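Local coordinates for protein inositol dehydrogenase (Lactobacillus casei, PDB 4MKX) that probably oxidises scyllo-inositol with NAD as cofactor, as an inositol dehydrogenase of the Gfo/Idh/MocA family with a Rossmann-fold domain, at residues L45-T49 against M75-I81; S90-L94 against S109-L115; K134-F139 against N321-T327; Y168-P172 against G258-E262; A216-R221 against L232-A237. All blocks are in the same frame, centred on the assembly; numbering follows the deposited sequence.

Contact 1 (L45-T49 against M75-I81); sequences LQAAT and MVQHADI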
# COMPACT_ATOMS: atom_id res chain seq x y z
N LEU A 45 1.37 -8.10 -41.12
CA LEU A 45 1.02 -6.74 -41.55
C LEU A 45 1.42 -6.61 -43.01
O LEU A 45 2.60 -6.49 -43.33
CB LEU A 45 1.71 -5.68 -40.69
CG LEU A 45 1.17 -4.26 -40.91
CD1 LEU A 45 -0.26 -4.16 -40.44
CD2 LEU A 45 2.04 -3.24 -40.20
N GLN A 46 0.42 -6.64 -43.88
CA GLN A 46 0.63 -6.74 -45.32
C GLN A 46 0.62 -5.38 -46.00
O GLN A 46 1.40 -5.11 -46.92
CB GLN A 46 -0.46 -7.62 -45.92
CG GLN A 46 -0.48 -7.62 -47.44
CD GLN A 46 0.65 -8.44 -48.05
OE1 GLN A 46 1.38 -9.14 -47.35
NE2 GLN A 46 0.79 -8.35 -49.37
N ALA A 47 -0.28 -4.50 -45.54
CA ALA A 47 -0.48 -3.23 -46.21
C ALA A 47 -0.70 -2.10 -45.21
O ALA A 47 -1.15 -2.33 -44.09
CB ALA A 47 -1.66 -3.32 -47.16
N ALA A 48 -0.35 -0.88 -45.62
CA ALA A 48 -0.59 0.31 -44.81
C ALA A 48 -1.10 1.43 -45.71
O ALA A 48 -0.68 1.55 -46.87
CB ALA A 48 0.69 0.74 -44.10
N THR A 49 -2.01 2.24 -45.18
CA THR A 49 -2.51 3.43 -45.88
C THR A 49 -2.20 4.66 -45.05
O THR A 49 -2.47 4.69 -43.85
CB THR A 49 -4.03 3.38 -46.08
OG1 THR A 49 -4.36 2.32 -46.98
CG2 THR A 49 -4.55 4.70 -46.66
N MET A 75 -6.53 0.69 -51.05
CA MET A 75 -5.99 -0.45 -50.29
C MET A 75 -6.97 -1.60 -50.19
O MET A 75 -6.63 -2.76 -50.44
CB MET A 75 -5.56 -0.03 -48.88
CG MET A 75 -5.06 -1.22 -48.05
SD MET A 75 -4.45 -0.78 -46.40
CE MET A 75 -5.96 -0.23 -45.61
N VAL A 76 -8.20 -1.30 -49.81
CA VAL A 76 -9.19 -2.35 -49.59
C VAL A 76 -9.60 -3.07 -50.89
O VAL A 76 -9.97 -4.25 -50.88
CB VAL A 76 -10.38 -1.78 -48.82
CG1 VAL A 76 -11.34 -2.87 -48.46
CG2 VAL A 76 -9.88 -1.13 -47.53
N GLN A 77 -9.52 -2.36 -52.01
CA GLN A 77 -9.88 -2.96 -53.28
C GLN A 77 -8.76 -3.82 -53.85
O GLN A 77 -9.02 -4.84 -54.50
CB GLN A 77 -10.23 -1.88 -54.31
CG GLN A 77 -11.53 -1.16 -54.03
CD GLN A 77 -11.78 -0.05 -55.04
OE1 GLN A 77 -11.76 -0.28 -56.25
NE2 GLN A 77 -12.00 1.16 -54.54
N HIS A 78 -7.52 -3.42 -53.62
CA HIS A 78 -6.40 -4.03 -54.34
C HIS A 78 -5.38 -4.81 -53.50
O HIS A 78 -4.76 -5.74 -54.01
CB HIS A 78 -5.68 -2.97 -55.19
CG HIS A 78 -6.59 -2.22 -56.11
ND1 HIS A 78 -6.71 -0.84 -56.08
CD2 HIS A 78 -7.42 -2.64 -57.10
CE1 HIS A 78 -7.58 -0.46 -56.99
NE2 HIS A 78 -8.02 -1.53 -57.63
N ALA A 79 -5.20 -4.44 -52.23
CA ALA A 79 -4.19 -5.11 -51.41
C ALA A 79 -4.53 -6.57 -51.14
O ALA A 79 -5.69 -6.97 -51.18
CB ALA A 79 -3.97 -4.36 -50.09
N ASP A 80 -3.51 -7.38 -50.88
CA ASP A 80 -3.73 -8.78 -50.55
C ASP A 80 -3.98 -8.92 -49.06
O ASP A 80 -3.13 -9.41 -48.32
CB ASP A 80 -2.53 -9.62 -50.96
CG ASP A 80 -2.75 -11.11 -50.74
OD1 ASP A 80 -3.92 -11.54 -50.66
OD2 ASP A 80 -1.74 -11.85 -50.66
N ILE A 81 -5.15 -8.48 -48.60
CA ILE A 81 -5.47 -8.50 -47.18
C ILE A 81 -6.81 -9.16 -46.90
O ILE A 81 -7.68 -9.19 -47.78
CB ILE A 81 -5.48 -7.07 -46.60
CG1 ILE A 81 -6.54 -6.21 -47.28
CG2 ILE A 81 -4.10 -6.43 -46.71
CD1 ILE A 81 -6.58 -4.77 -46.74
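Met75 and Ala47 meet in a buried helix-on-strand packing, apolar at its centre and without a hydrogen bond between the two segments, where the end of helix 72-78 and the turn after it cover strand 43-49. The thioether does most of the work. Met75 CG stands anti to the backbone N (chi1 177°) and chi2 is extended, which carries the chain straight out from the helix; Met75 SD then lies 3.8 Å from Ala47 CB and 3.2 Å from Thr49 OG1, and CE folds back past the same hydroxyl. Thr49 OG1 is buried against this sulfur with no polar partner. This is helix-on-sheet packing of the NAD-binding Rossmann domain, whose parallel sheet includes strands 43-49 and 67-69; Phe69 of the latter touches Met75 and Thr49. Ala47 CB meets Ala79 CB at 3.9 Å and Ile81 CG2 at 4.0 Å. Cut back to an alanine, Met75 would probably leave a gap beside Ala47 and the Thr49 hydroxyl without its sulfur cover. At the other end Gln46 CG packs 3.3 Å from Asp80 O (Asp80 centres an inverse gamma turn), while Gln46 NE2 turns to Glu67 and Asp80 OD2 forms a salt bridge with Lys19.

Contact 2 (S90-L94 against S109-L115); sequences SGFHL and SEKPIGL
His93, in the first turn of helix 93-102, reaches into the end of strand 106-109 and the loop after it. CB rests 3.2 Å from Ile113 O. CG is turned anti to the carbonyl carbon (chi1 -69°), which aims the ring at the run of carbonyls beyond. ND1 donates to Pro112 O at 2.7 Å with an N-H...O angle of 153°, the oxygen lying near the ring plane and the nitrogen almost in line with the C=O bond. Glu110 O also lies 3.1 Å from ND1, but at an angle too poor for a bond. CE1 comes 3.4 Å from Lys111 O at the ring edge, and NE2 is bonded to Ser88 O. One ring face carries Ser90 CA. Around the histidine, Ser90 CB packs 3.7 Å from Pro112 CD, and Leu94 CD2 lies 4.0 Å from Ile113 CG1. Glu110, whose OE2 bonds His32, Lys111 and Pro112, with a cis peptide before the proline, are consistent with the Glu-Lys-Pro signature of Gfo/Idh/MocA enzymes. With carbonyl acceptors at both ring nitrogens, His93 is gripped from two sides, an arrangement that would probably favour a protonated imidazole.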
# COMPACT_ATOMS: atom_id res chain seq x y z
N SER A 90 -11.21 10.01 -35.86
CA SER A 90 -12.56 9.50 -35.61
C SER A 90 -13.56 9.87 -36.70
O SER A 90 -14.53 9.14 -36.93
CB SER A 90 -13.07 10.06 -34.29
OG SER A 90 -12.89 11.46 -34.27
N GLY A 91 -13.32 10.98 -37.38
CA GLY A 91 -14.22 11.43 -38.42
C GLY A 91 -14.28 10.52 -39.63
O GLY A 91 -15.20 10.62 -40.44
N PHE A 92 -13.31 9.61 -39.75
CA PHE A 92 -13.20 8.74 -40.93
C PHE A 92 -13.63 7.31 -40.65
O PHE A 92 -13.75 6.50 -41.57
CB PHE A 92 -11.76 8.71 -41.45
CG PHE A 92 -11.26 10.04 -41.91
CD1 PHE A 92 -11.54 10.49 -43.20
CD2 PHE A 92 -10.52 10.85 -41.07
CE1 PHE A 92 -11.08 11.72 -43.63
CE2 PHE A 92 -10.05 12.08 -41.50
CZ PHE A 92 -10.34 12.52 -42.78
N HIS A 93 -13.85 6.98 -39.38
CA HIS A 93 -14.14 5.60 -39.00
C HIS A 93 -15.33 4.99 -39.74
O HIS A 93 -15.21 3.92 -40.32
CB HIS A 93 -14.33 5.45 -37.49
CG HIS A 93 -13.07 5.64 -36.71
ND1 HIS A 93 -13.00 5.47 -35.34
CD2 HIS A 93 -11.83 6.00 -37.11
CE1 HIS A 93 -11.77 5.72 -34.93
NE2 HIS A 93 -11.04 6.04 -35.98
N LEU A 94 -16.48 5.67 -39.74
CA LEU A 94 -17.68 5.11 -40.35
C LEU A 94 -17.53 4.82 -41.83
O LEU A 94 -17.90 3.74 -42.29
CB LEU A 94 -18.89 6.03 -40.12
CG LEU A 94 -19.24 6.23 -38.64
CD1 LEU A 94 -20.41 7.19 -38.53
CD2 LEU A 94 -19.61 4.91 -38.02
N SER A 109 -11.95 -1.63 -35.55
CA SER A 109 -11.92 -0.17 -35.56
C SER A 109 -11.59 0.35 -34.19
O SER A 109 -12.13 -0.13 -33.21
CB SER A 109 -13.28 0.38 -36.00
OG SER A 109 -13.29 1.79 -35.95
N GLU A 110 -10.71 1.34 -34.11
CA GLU A 110 -10.55 2.05 -32.85
C GLU A 110 -11.81 2.81 -32.48
O GLU A 110 -12.67 3.09 -33.32
CB GLU A 110 -9.37 3.04 -32.91
CG GLU A 110 -8.05 2.42 -32.47
CD GLU A 110 -8.10 1.93 -31.03
OE1 GLU A 110 -8.91 2.44 -30.23
OE2 GLU A 110 -7.32 1.01 -30.69
N LYS A 111 -11.93 3.12 -31.19
CA LYS A 111 -12.99 4.00 -30.73
C LYS A 111 -12.74 5.43 -31.19
O LYS A 111 -11.60 5.80 -31.51
CB LYS A 111 -13.09 3.94 -29.19
CG LYS A 111 -11.85 4.46 -28.44
CD LYS A 111 -11.95 5.97 -28.13
CE LYS A 111 -10.63 6.54 -27.63
NZ LYS A 111 -10.68 8.02 -27.48
N PRO A 112 -13.79 6.26 -31.24
CA PRO A 112 -15.21 5.90 -31.12
C PRO A 112 -15.63 5.34 -32.46
O PRO A 112 -14.88 5.47 -33.43
CB PRO A 112 -15.90 7.25 -30.91
CG PRO A 112 -15.04 8.22 -31.61
CD PRO A 112 -13.61 7.70 -31.49
N ILE A 113 -16.80 4.72 -32.53
CA ILE A 113 -17.23 4.19 -33.83
C ILE A 113 -17.45 5.32 -34.82
O ILE A 113 -17.17 5.19 -36.02
CB ILE A 113 -18.48 3.28 -33.68
CG1 ILE A 113 -18.76 2.51 -34.97
CG2 ILE A 113 -19.72 4.08 -33.22
CD1 ILE A 113 -19.75 1.39 -34.78
N GLY A 114 -17.95 6.45 -34.32
CA GLY A 114 -18.25 7.60 -35.14
C GLY A 114 -18.74 8.71 -34.24
O GLY A 114 -18.77 8.55 -33.01
N LEU A 115 -19.12 9.84 -34.84
CA LEU A 115 -19.44 11.04 -34.07
C LEU A 115 -20.90 11.48 -34.19
O LEU A 115 -21.42 12.21 -33.34
CB LEU A 115 -18.53 12.18 -34.51
CG LEU A 115 -17.05 11.83 -34.42
CD1 LEU A 115 -16.21 12.90 -35.07
CD2 LEU A 115 -16.66 11.64 -32.97

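Contact 3 (K134-F139 against N321-T327); sequences KFQLGF and NQDVGIT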
# COMPACT_ATOMS: atom_id res chain seq x y z
N LYS A 134 -16.30 -10.36 -39.25
CA LYS A 134 -16.08 -9.93 -37.88
C LYS A 134 -16.00 -8.41 -37.82
O LYS A 134 -15.39 -7.78 -38.67
CB LYS A 134 -14.77 -10.53 -37.36
CG LYS A 134 -14.76 -12.05 -37.33
CD LYS A 134 -15.95 -12.58 -36.56
CE LYS A 134 -16.06 -14.09 -36.71
NZ LYS A 134 -17.41 -14.58 -36.32
N PHE A 135 -16.61 -7.82 -36.79
CA PHE A 135 -16.45 -6.40 -36.53
C PHE A 135 -16.13 -6.22 -35.05
O PHE A 135 -16.85 -6.74 -34.21
CB PHE A 135 -17.71 -5.60 -36.89
CG PHE A 135 -17.66 -4.18 -36.44
CD1 PHE A 135 -16.92 -3.24 -37.15
CD2 PHE A 135 -18.32 -3.78 -35.29
CE1 PHE A 135 -16.84 -1.92 -36.71
CE2 PHE A 135 -18.25 -2.48 -34.85
CZ PHE A 135 -17.52 -1.54 -35.56
N GLN A 136 -15.06 -5.50 -34.75
CA GLN A 136 -14.61 -5.34 -33.37
C GLN A 136 -14.19 -3.90 -33.11
O GLN A 136 -13.43 -3.31 -33.88
CB GLN A 136 -13.45 -6.30 -33.09
CG GLN A 136 -13.01 -6.35 -31.62
CD GLN A 136 -12.00 -7.44 -31.36
OE1 GLN A 136 -12.03 -8.50 -32.00
NE2 GLN A 136 -11.09 -7.20 -30.43
N LEU A 137 -14.69 -3.34 -32.00
CA LEU A 137 -14.29 -2.00 -31.57
C LEU A 137 -13.20 -2.06 -30.52
O LEU A 137 -13.22 -2.94 -29.66
CB LEU A 137 -15.50 -1.26 -31.00
CG LEU A 137 -16.41 -0.72 -32.09
CD1 LEU A 137 -17.78 -0.41 -31.51
CD2 LEU A 137 -15.77 0.52 -32.68
N GLY A 138 -12.26 -1.11 -30.56
CA GLY A 138 -11.10 -1.14 -29.68
C GLY A 138 -11.30 -0.71 -28.23
O GLY A 138 -10.54 0.12 -27.71
N PHE A 139 -12.29 -1.28 -27.56
CA PHE A 139 -12.44 -1.04 -26.12
C PHE A 139 -11.47 -1.95 -25.35
O PHE A 139 -11.86 -3.01 -24.83
CB PHE A 139 -13.89 -1.27 -25.69
CG PHE A 139 -14.84 -0.20 -26.19
CD1 PHE A 139 -14.56 1.14 -25.98
CD2 PHE A 139 -15.98 -0.54 -26.91
CE1 PHE A 139 -15.41 2.13 -26.45
CE2 PHE A 139 -16.84 0.44 -27.38
CZ PHE A 139 -16.55 1.78 -27.15
N ASN A 321 -13.80 -18.44 -36.22
CA ASN A 321 -15.17 -18.01 -36.51
C ASN A 321 -16.03 -17.84 -35.26
O ASN A 321 -17.15 -18.34 -35.19
CB ASN A 321 -15.84 -18.97 -37.50
CG ASN A 321 -17.07 -18.38 -38.16
OD1 ASN A 321 -17.43 -17.22 -37.92
ND2 ASN A 321 -17.72 -19.17 -39.01
N GLN A 322 -15.49 -17.13 -34.27
CA GLN A 322 -16.24 -16.81 -33.06
C GLN A 322 -16.38 -15.30 -32.88
O GLN A 322 -15.49 -14.54 -33.25
CB GLN A 322 -15.59 -17.45 -31.82
CG GLN A 322 -16.06 -16.90 -30.47
CD GLN A 322 -17.56 -17.05 -30.19
OE1 GLN A 322 -18.32 -17.61 -30.99
NE2 GLN A 322 -17.99 -16.56 -29.03
N ASP A 323 -17.51 -14.87 -32.34
CA ASP A 323 -17.72 -13.46 -32.05
C ASP A 323 -17.15 -13.07 -30.69
O ASP A 323 -17.30 -13.79 -29.71
CB ASP A 323 -19.21 -13.09 -32.16
CG ASP A 323 -19.72 -13.14 -33.60
OD1 ASP A 323 -19.31 -12.27 -34.40
OD2 ASP A 323 -20.52 -14.04 -33.92
N VAL A 324 -16.49 -11.91 -30.66
CA VAL A 324 -15.81 -11.43 -29.46
C VAL A 324 -16.78 -10.76 -28.49
O VAL A 324 -16.57 -10.76 -27.27
CB VAL A 324 -14.63 -10.50 -29.86
CG1 VAL A 324 -14.17 -9.63 -28.71
CG2 VAL A 324 -13.47 -11.32 -30.42
N GLY A 325 -17.86 -10.21 -29.02
CA GLY A 325 -18.92 -9.69 -28.17
C GLY A 325 -18.89 -8.19 -27.93
O GLY A 325 -19.57 -7.67 -27.05
N ILE A 326 -18.08 -7.48 -28.72
CA ILE A 326 -18.07 -6.03 -28.69
C ILE A 326 -18.71 -5.53 -29.98
O ILE A 326 -18.14 -5.67 -31.07
CB ILE A 326 -16.64 -5.47 -28.56
CG1 ILE A 326 -15.96 -6.06 -27.32
CG2 ILE A 326 -16.66 -3.95 -28.47
CD1 ILE A 326 -14.49 -5.71 -27.21
N THR A 327 -19.90 -4.95 -29.86
CA THR A 327 -20.72 -4.67 -31.04
C THR A 327 -20.77 -3.20 -31.44
O THR A 327 -20.30 -2.33 -30.71
CB THR A 327 -22.17 -5.13 -30.82
OG1 THR A 327 -22.79 -4.30 -29.83
CG2 THR A 327 -22.17 -6.56 -30.34
O HOH W 1 -16.44 -7.97 -31.41
O HOH W 2 -18.41 -9.76 -35.22
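An edge of the Rossmann sheet is covered here by the loop joining helix 304-319 to helix 328-347: Lys134, Gln136, Leu137 and Phe139 meet residues 321-327. Lys134 bends at chi2 (-54°) and then runs extended, bringing NZ to Asn321 OD1 at 3.1 Å, a hydrogen bond in the carbonyl plane, and to Asp323 OD1 at 3.6 Å, a longer salt bridge. Both partners cross the lysine at about a right angle. A methionine in place of Lys134 would probably leave the Asp323 carboxylate without its mate in this contact and Asn321 freer to turn. Asp323 OD1 also accepts from a water, 2.8 Å away, that in turn accepts from Phe135 N; a second water links Phe135 O to Ile326 N. No direct backbone hydrogen bond joins the segments, and these waters bridge them instead. Ile326 fills the apolar half: its CG2 lies 3.9 Å from Leu137 CB and touches the edge of the Phe139 ring at CD2, 3.8 Å away. Between the two halves, Val324 CG2 packs 3.5 Å from Gln136 OE1, whose amide NE2 makes a weak bond to Glu310 O. Strand 135-137 lies beside strand 106-109, Phe139 continues onto helix 197-207, and Phe314 and Ser317 of helix 304-319 cover Gln136 and Lys134, while Thr327 sits at the N-cap of helix 328-347, its OG1 bonding Glu329 N weakly.

Contact 4 (Y168-P172 against G258-E262); sequences YSIDP and GYHVE
Two antiparallel neighbours in the mixed sheet of the C-terminal domain, strands 162-172 and 260-267, pair here through Tyr168, Ser169 and Ile170. Tyr168 with Glu262 and Ile170 with His260 are hydrogen-bonded pairs; Ser169 with Val261 is a non-hydrogen-bonded one. Tyr168 N donates to Glu262 O and Ile170 N to His260 O, both at 2.8 Å, with return bonds at 3.0 Å from Glu262 N to Tyr168 O and from His260 N to Ile170 O. On the face bearing Tyr168, Ile170, His260 and Glu262, His260 CG is anti to the backbone N (chi1 -171°), laying the ring along the strand, and its NE2 donates to Glu262 OE1 at 2.9 Å, nearly straight. The oxygen lies in the imidazole plane but is met on its anti side from 34° out of the carboxylate plane; this bond and the one between ND1 and His257 hold the ring's rotation. His260 CD2 lies 3.9 Å from Tyr168 CB, and the two rings stand obliquely, planes 48° apart. Tyr259 lies alongside Asp171, whose OD1 is 3.4 Å from CE1 at the ring edge, while Val261 CG2 lies over one face, toward the rim. Glu262 also forms salt bridges to Arg166 and to Arg273 of the second subunit, and Tyr168 OH bonds Glu264 of that subunit. The pairing is that of the open-faced sheet of Gfo/Idh/MocA enzymes, this face meeting the second subunit.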
# COMPACT_ATOMS: atom_id res chain seq x y z
N TYR A 168 -12.14 7.19 -13.25
CA TYR A 168 -11.34 8.36 -13.54
C TYR A 168 -10.45 8.04 -14.72
O TYR A 168 -9.82 6.98 -14.74
CB TYR A 168 -10.38 8.65 -12.38
CG TYR A 168 -10.95 9.35 -11.16
CD1 TYR A 168 -12.32 9.45 -10.93
CD2 TYR A 168 -10.09 9.91 -10.24
CE1 TYR A 168 -12.80 10.11 -9.79
CE2 TYR A 168 -10.55 10.55 -9.11
CZ TYR A 168 -11.90 10.65 -8.89
OH TYR A 168 -12.33 11.32 -7.77
N SER A 169 -10.37 8.95 -15.68
CA SER A 169 -9.37 8.87 -16.74
C SER A 169 -8.70 10.23 -16.83
O SER A 169 -9.30 11.20 -17.31
CB SER A 169 -10.02 8.53 -18.09
OG SER A 169 -10.55 7.22 -18.07
N ILE A 170 -7.45 10.33 -16.38
CA ILE A 170 -6.75 11.61 -16.36
C ILE A 170 -5.39 11.50 -17.05
O ILE A 170 -4.51 10.77 -16.59
CB ILE A 170 -6.56 12.14 -14.93
CG1 ILE A 170 -7.86 12.02 -14.11
CG2 ILE A 170 -6.13 13.61 -14.96
CD1 ILE A 170 -7.69 12.47 -12.65
N ASP A 171 -5.22 12.22 -18.16
CA ASP A 171 -3.97 12.19 -18.91
C ASP A 171 -2.91 12.98 -18.16
O ASP A 171 -3.23 13.89 -17.40
CB ASP A 171 -4.16 12.81 -20.30
CG ASP A 171 -4.47 11.78 -21.37
OD1 ASP A 171 -4.30 10.57 -21.13
OD2 ASP A 171 -4.87 12.20 -22.48
N PRO A 172 -1.64 12.63 -18.38
CA PRO A 172 -0.54 13.29 -17.67
C PRO A 172 -0.35 14.75 -18.08
O PRO A 172 -0.55 15.10 -19.24
CB PRO A 172 0.69 12.47 -18.08
CG PRO A 172 0.31 11.85 -19.37
CD PRO A 172 -1.15 11.55 -19.26
N GLY A 258 1.24 11.16 -13.30
CA GLY A 258 1.29 10.21 -14.40
C GLY A 258 -0.07 9.99 -15.02
O GLY A 258 -0.93 10.86 -14.97
N TYR A 259 -0.26 8.81 -15.60
CA TYR A 259 -1.51 8.45 -16.27
C TYR A 259 -2.43 7.80 -15.25
O TYR A 259 -2.16 6.68 -14.79
CB TYR A 259 -1.19 7.46 -17.39
CG TYR A 259 -2.35 7.02 -18.26
CD1 TYR A 259 -3.18 7.94 -18.87
CD2 TYR A 259 -2.58 5.67 -18.49
CE1 TYR A 259 -4.23 7.52 -19.68
CE2 TYR A 259 -3.61 5.24 -19.29
CZ TYR A 259 -4.44 6.17 -19.89
OH TYR A 259 -5.49 5.77 -20.70
N HIS A 260 -3.51 8.49 -14.88
CA HIS A 260 -4.36 7.97 -13.82
C HIS A 260 -5.66 7.44 -14.40
O HIS A 260 -6.54 8.20 -14.78
CB HIS A 260 -4.67 9.04 -12.77
CG HIS A 260 -5.36 8.49 -11.55
ND1 HIS A 260 -4.70 8.28 -10.36
CD2 HIS A 260 -6.64 8.09 -11.35
CE1 HIS A 260 -5.55 7.80 -9.47
NE2 HIS A 260 -6.73 7.68 -10.04
N VAL A 261 -5.76 6.12 -14.47
CA VAL A 261 -6.99 5.45 -14.88
C VAL A 261 -7.37 4.49 -13.77
O VAL A 261 -6.62 3.57 -13.44
CB VAL A 261 -6.83 4.71 -16.21
CG1 VAL A 261 -8.04 3.85 -16.50
CG2 VAL A 261 -6.65 5.72 -17.34
N GLU A 262 -8.51 4.74 -13.15
CA GLU A 262 -8.89 4.05 -11.94
C GLU A 262 -10.39 3.80 -12.04
O GLU A 262 -11.13 4.66 -12.50
CB GLU A 262 -8.61 4.92 -10.71
CG GLU A 262 -9.07 4.31 -9.37
CD GLU A 262 -9.09 5.30 -8.24
OE1 GLU A 262 -8.86 6.51 -8.49
OE2 GLU A 262 -9.36 4.88 -7.09

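Contact 5 (A216-R221 against L232-A237); sequences AIGLNR and LETGAA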
# COMPACT_ATOMS: atom_id res chain seq x y z
N ALA A 216 -22.92 17.23 -16.05
CA ALA A 216 -21.47 17.33 -16.12
C ALA A 216 -21.06 18.77 -15.93
O ALA A 216 -21.73 19.71 -16.42
CB ALA A 216 -20.93 16.79 -17.45
N ILE A 217 -19.98 18.96 -15.19
CA ILE A 217 -19.41 20.27 -14.97
C ILE A 217 -17.91 20.21 -15.24
O ILE A 217 -17.33 19.13 -15.35
CB ILE A 217 -19.67 20.81 -13.55
CG1 ILE A 217 -19.04 19.92 -12.48
CG2 ILE A 217 -21.17 20.95 -13.28
CD1 ILE A 217 -19.36 20.41 -11.05
N GLY A 218 -17.28 21.36 -15.36
CA GLY A 218 -15.87 21.37 -15.68
C GLY A 218 -15.26 22.72 -15.45
O GLY A 218 -15.97 23.70 -15.20
N LEU A 219 -13.95 22.77 -15.59
CA LEU A 219 -13.20 23.91 -15.15
C LEU A 219 -11.91 23.94 -15.92
O LEU A 219 -11.33 22.89 -16.22
CB LEU A 219 -12.93 23.75 -13.65
CG LEU A 219 -12.14 24.75 -12.81
CD1 LEU A 219 -12.84 26.10 -12.76
CD2 LEU A 219 -11.97 24.19 -11.40
N ASN A 220 -11.46 25.14 -16.27
CA ASN A 220 -10.12 25.31 -16.82
C ASN A 220 -9.21 26.16 -15.92
O ASN A 220 -8.80 27.26 -16.29
CB ASN A 220 -10.20 25.90 -18.21
CG ASN A 220 -10.80 24.94 -19.19
OD1 ASN A 220 -10.43 23.76 -19.22
ND2 ASN A 220 -11.75 25.41 -19.99
N ARG A 221 -8.89 25.63 -14.74
CA ARG A 221 -8.18 26.40 -13.71
C ARG A 221 -6.72 26.61 -14.06
O ARG A 221 -6.21 27.73 -14.07
CB ARG A 221 -8.28 25.70 -12.36
CG ARG A 221 -7.87 26.58 -11.19
CD ARG A 221 -9.11 27.25 -10.64
NE ARG A 221 -9.84 26.35 -9.75
CZ ARG A 221 -11.04 26.59 -9.25
NH1 ARG A 221 -11.69 27.71 -9.55
NH2 ARG A 221 -11.61 25.69 -8.46
N LEU A 232 -11.88 21.49 -22.17
CA LEU A 232 -11.87 21.37 -20.72
C LEU A 232 -10.60 20.68 -20.29
O LEU A 232 -10.18 19.72 -20.93
CB LEU A 232 -13.05 20.55 -20.22
CG LEU A 232 -14.40 21.24 -20.07
CD1 LEU A 232 -15.48 20.22 -19.73
CD2 LEU A 232 -14.31 22.32 -19.00
N GLU A 233 -10.02 21.15 -19.19
CA GLU A 233 -8.86 20.47 -18.62
C GLU A 233 -9.27 19.44 -17.57
O GLU A 233 -8.61 18.41 -17.43
CB GLU A 233 -7.88 21.47 -18.03
CG GLU A 233 -8.36 22.12 -16.78
CD GLU A 233 -7.33 23.00 -16.14
OE1 GLU A 233 -6.56 23.64 -16.89
OE2 GLU A 233 -7.29 23.05 -14.89
N THR A 234 -10.33 19.71 -16.82
CA THR A 234 -10.88 18.74 -15.87
C THR A 234 -12.39 18.83 -15.89
O THR A 234 -12.95 19.93 -15.94
CB THR A 234 -10.42 18.99 -14.42
OG1 THR A 234 -9.02 19.27 -14.40
CG2 THR A 234 -10.68 17.76 -13.56
N GLY A 235 -13.05 17.68 -15.86
CA GLY A 235 -14.50 17.67 -15.80
C GLY A 235 -14.95 16.54 -14.92
O GLY A 235 -14.24 15.55 -14.72
N ALA A 236 -16.15 16.69 -14.38
CA ALA A 236 -16.72 15.66 -13.56
C ALA A 236 -18.17 15.48 -13.94
O ALA A 236 -18.83 16.42 -14.41
CB ALA A 236 -16.60 16.04 -12.08
N ALA A 237 -18.69 14.28 -13.74
CA ALA A 237 -20.06 13.99 -14.09
C ALA A 237 -20.70 13.04 -13.11
O ALA A 237 -20.05 12.15 -12.54
CB ALA A 237 -20.12 13.41 -15.50
O HOH W 3 -9.55 21.96 -13.92
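The flat amide of Asn220 meets residues 232-233 through its oxygen: CG sits anti to the carbonyl carbon (chi1 -68°), and OD1 receives Glu233 N at 2.6 Å, nearly along its C=O direction though with a bent N-H...O angle of 134°, and also lies against Leu232 CA; ND2 is held by Asp227 and Glu231 O. The Arg221 guanidinium has Leu219 CD2 against one face, 3.2 Å above its plane and offset to the rim, and its nitrogens turn to the second subunit: salt bridges to Asp243 and Asp161 and a hydrogen bond to Ile162 O. Glu233 CG lies between the backbone N and the carbonyl carbon (chi1 71°) and the chain then runs extended, taking the carboxylate to the backbone of residues 221-223: OE2 comes 3.0 Å from Arg221 N and accepts from Ala222 N, OE1 from Tyr223 N. A water donates to Glu233 OE2 and Leu219 O and accepts from Thr234 OG1. These side chains close the connection between strands 211-219 and 234-241, an antiparallel pair in the mixed sheet of the C-terminal domain. Ile217 N bonds Ala236 O and Ala236 N bonds Ile217 O, both at 2.9 Å. Leu219 N reaches Thr234 O at 3.0 Å, but the return bond from Thr234 N to Leu219 O is weak, at 3.4 Å. Gly218 and Gly235 face each other, their CA atoms 3.9 Å apart; a side chain on Gly218 would strike Leu232 CD2. On the other face Ile217, Leu219 and Thr234 pack against Met239, Lys244 and Met246 of the second subunit.

Contacts 1 and 2 lie within the Rossmann part, contacts 4 and 5 in the C-terminal sheet, and contact 3 joins the Rossmann edge strand to the loop 321-327 late in the chain. Along the chain contact 1 closes before contact 2 opens, and contact 2 before contact 3; contacts 4 and 5 then fall within the long span between the two segments of contact 3, contact 5 inside contact 4. Contacts 2 and 3, centres about 15 Å apart, touch through probable backbone hydrogen bonds of Ser109 with Gln136 and Gly138, and where Ile113 packs on Phe135. Contacts 4 and 5, about 14 Å apart between centres, share one sheet and both reach the second subunit.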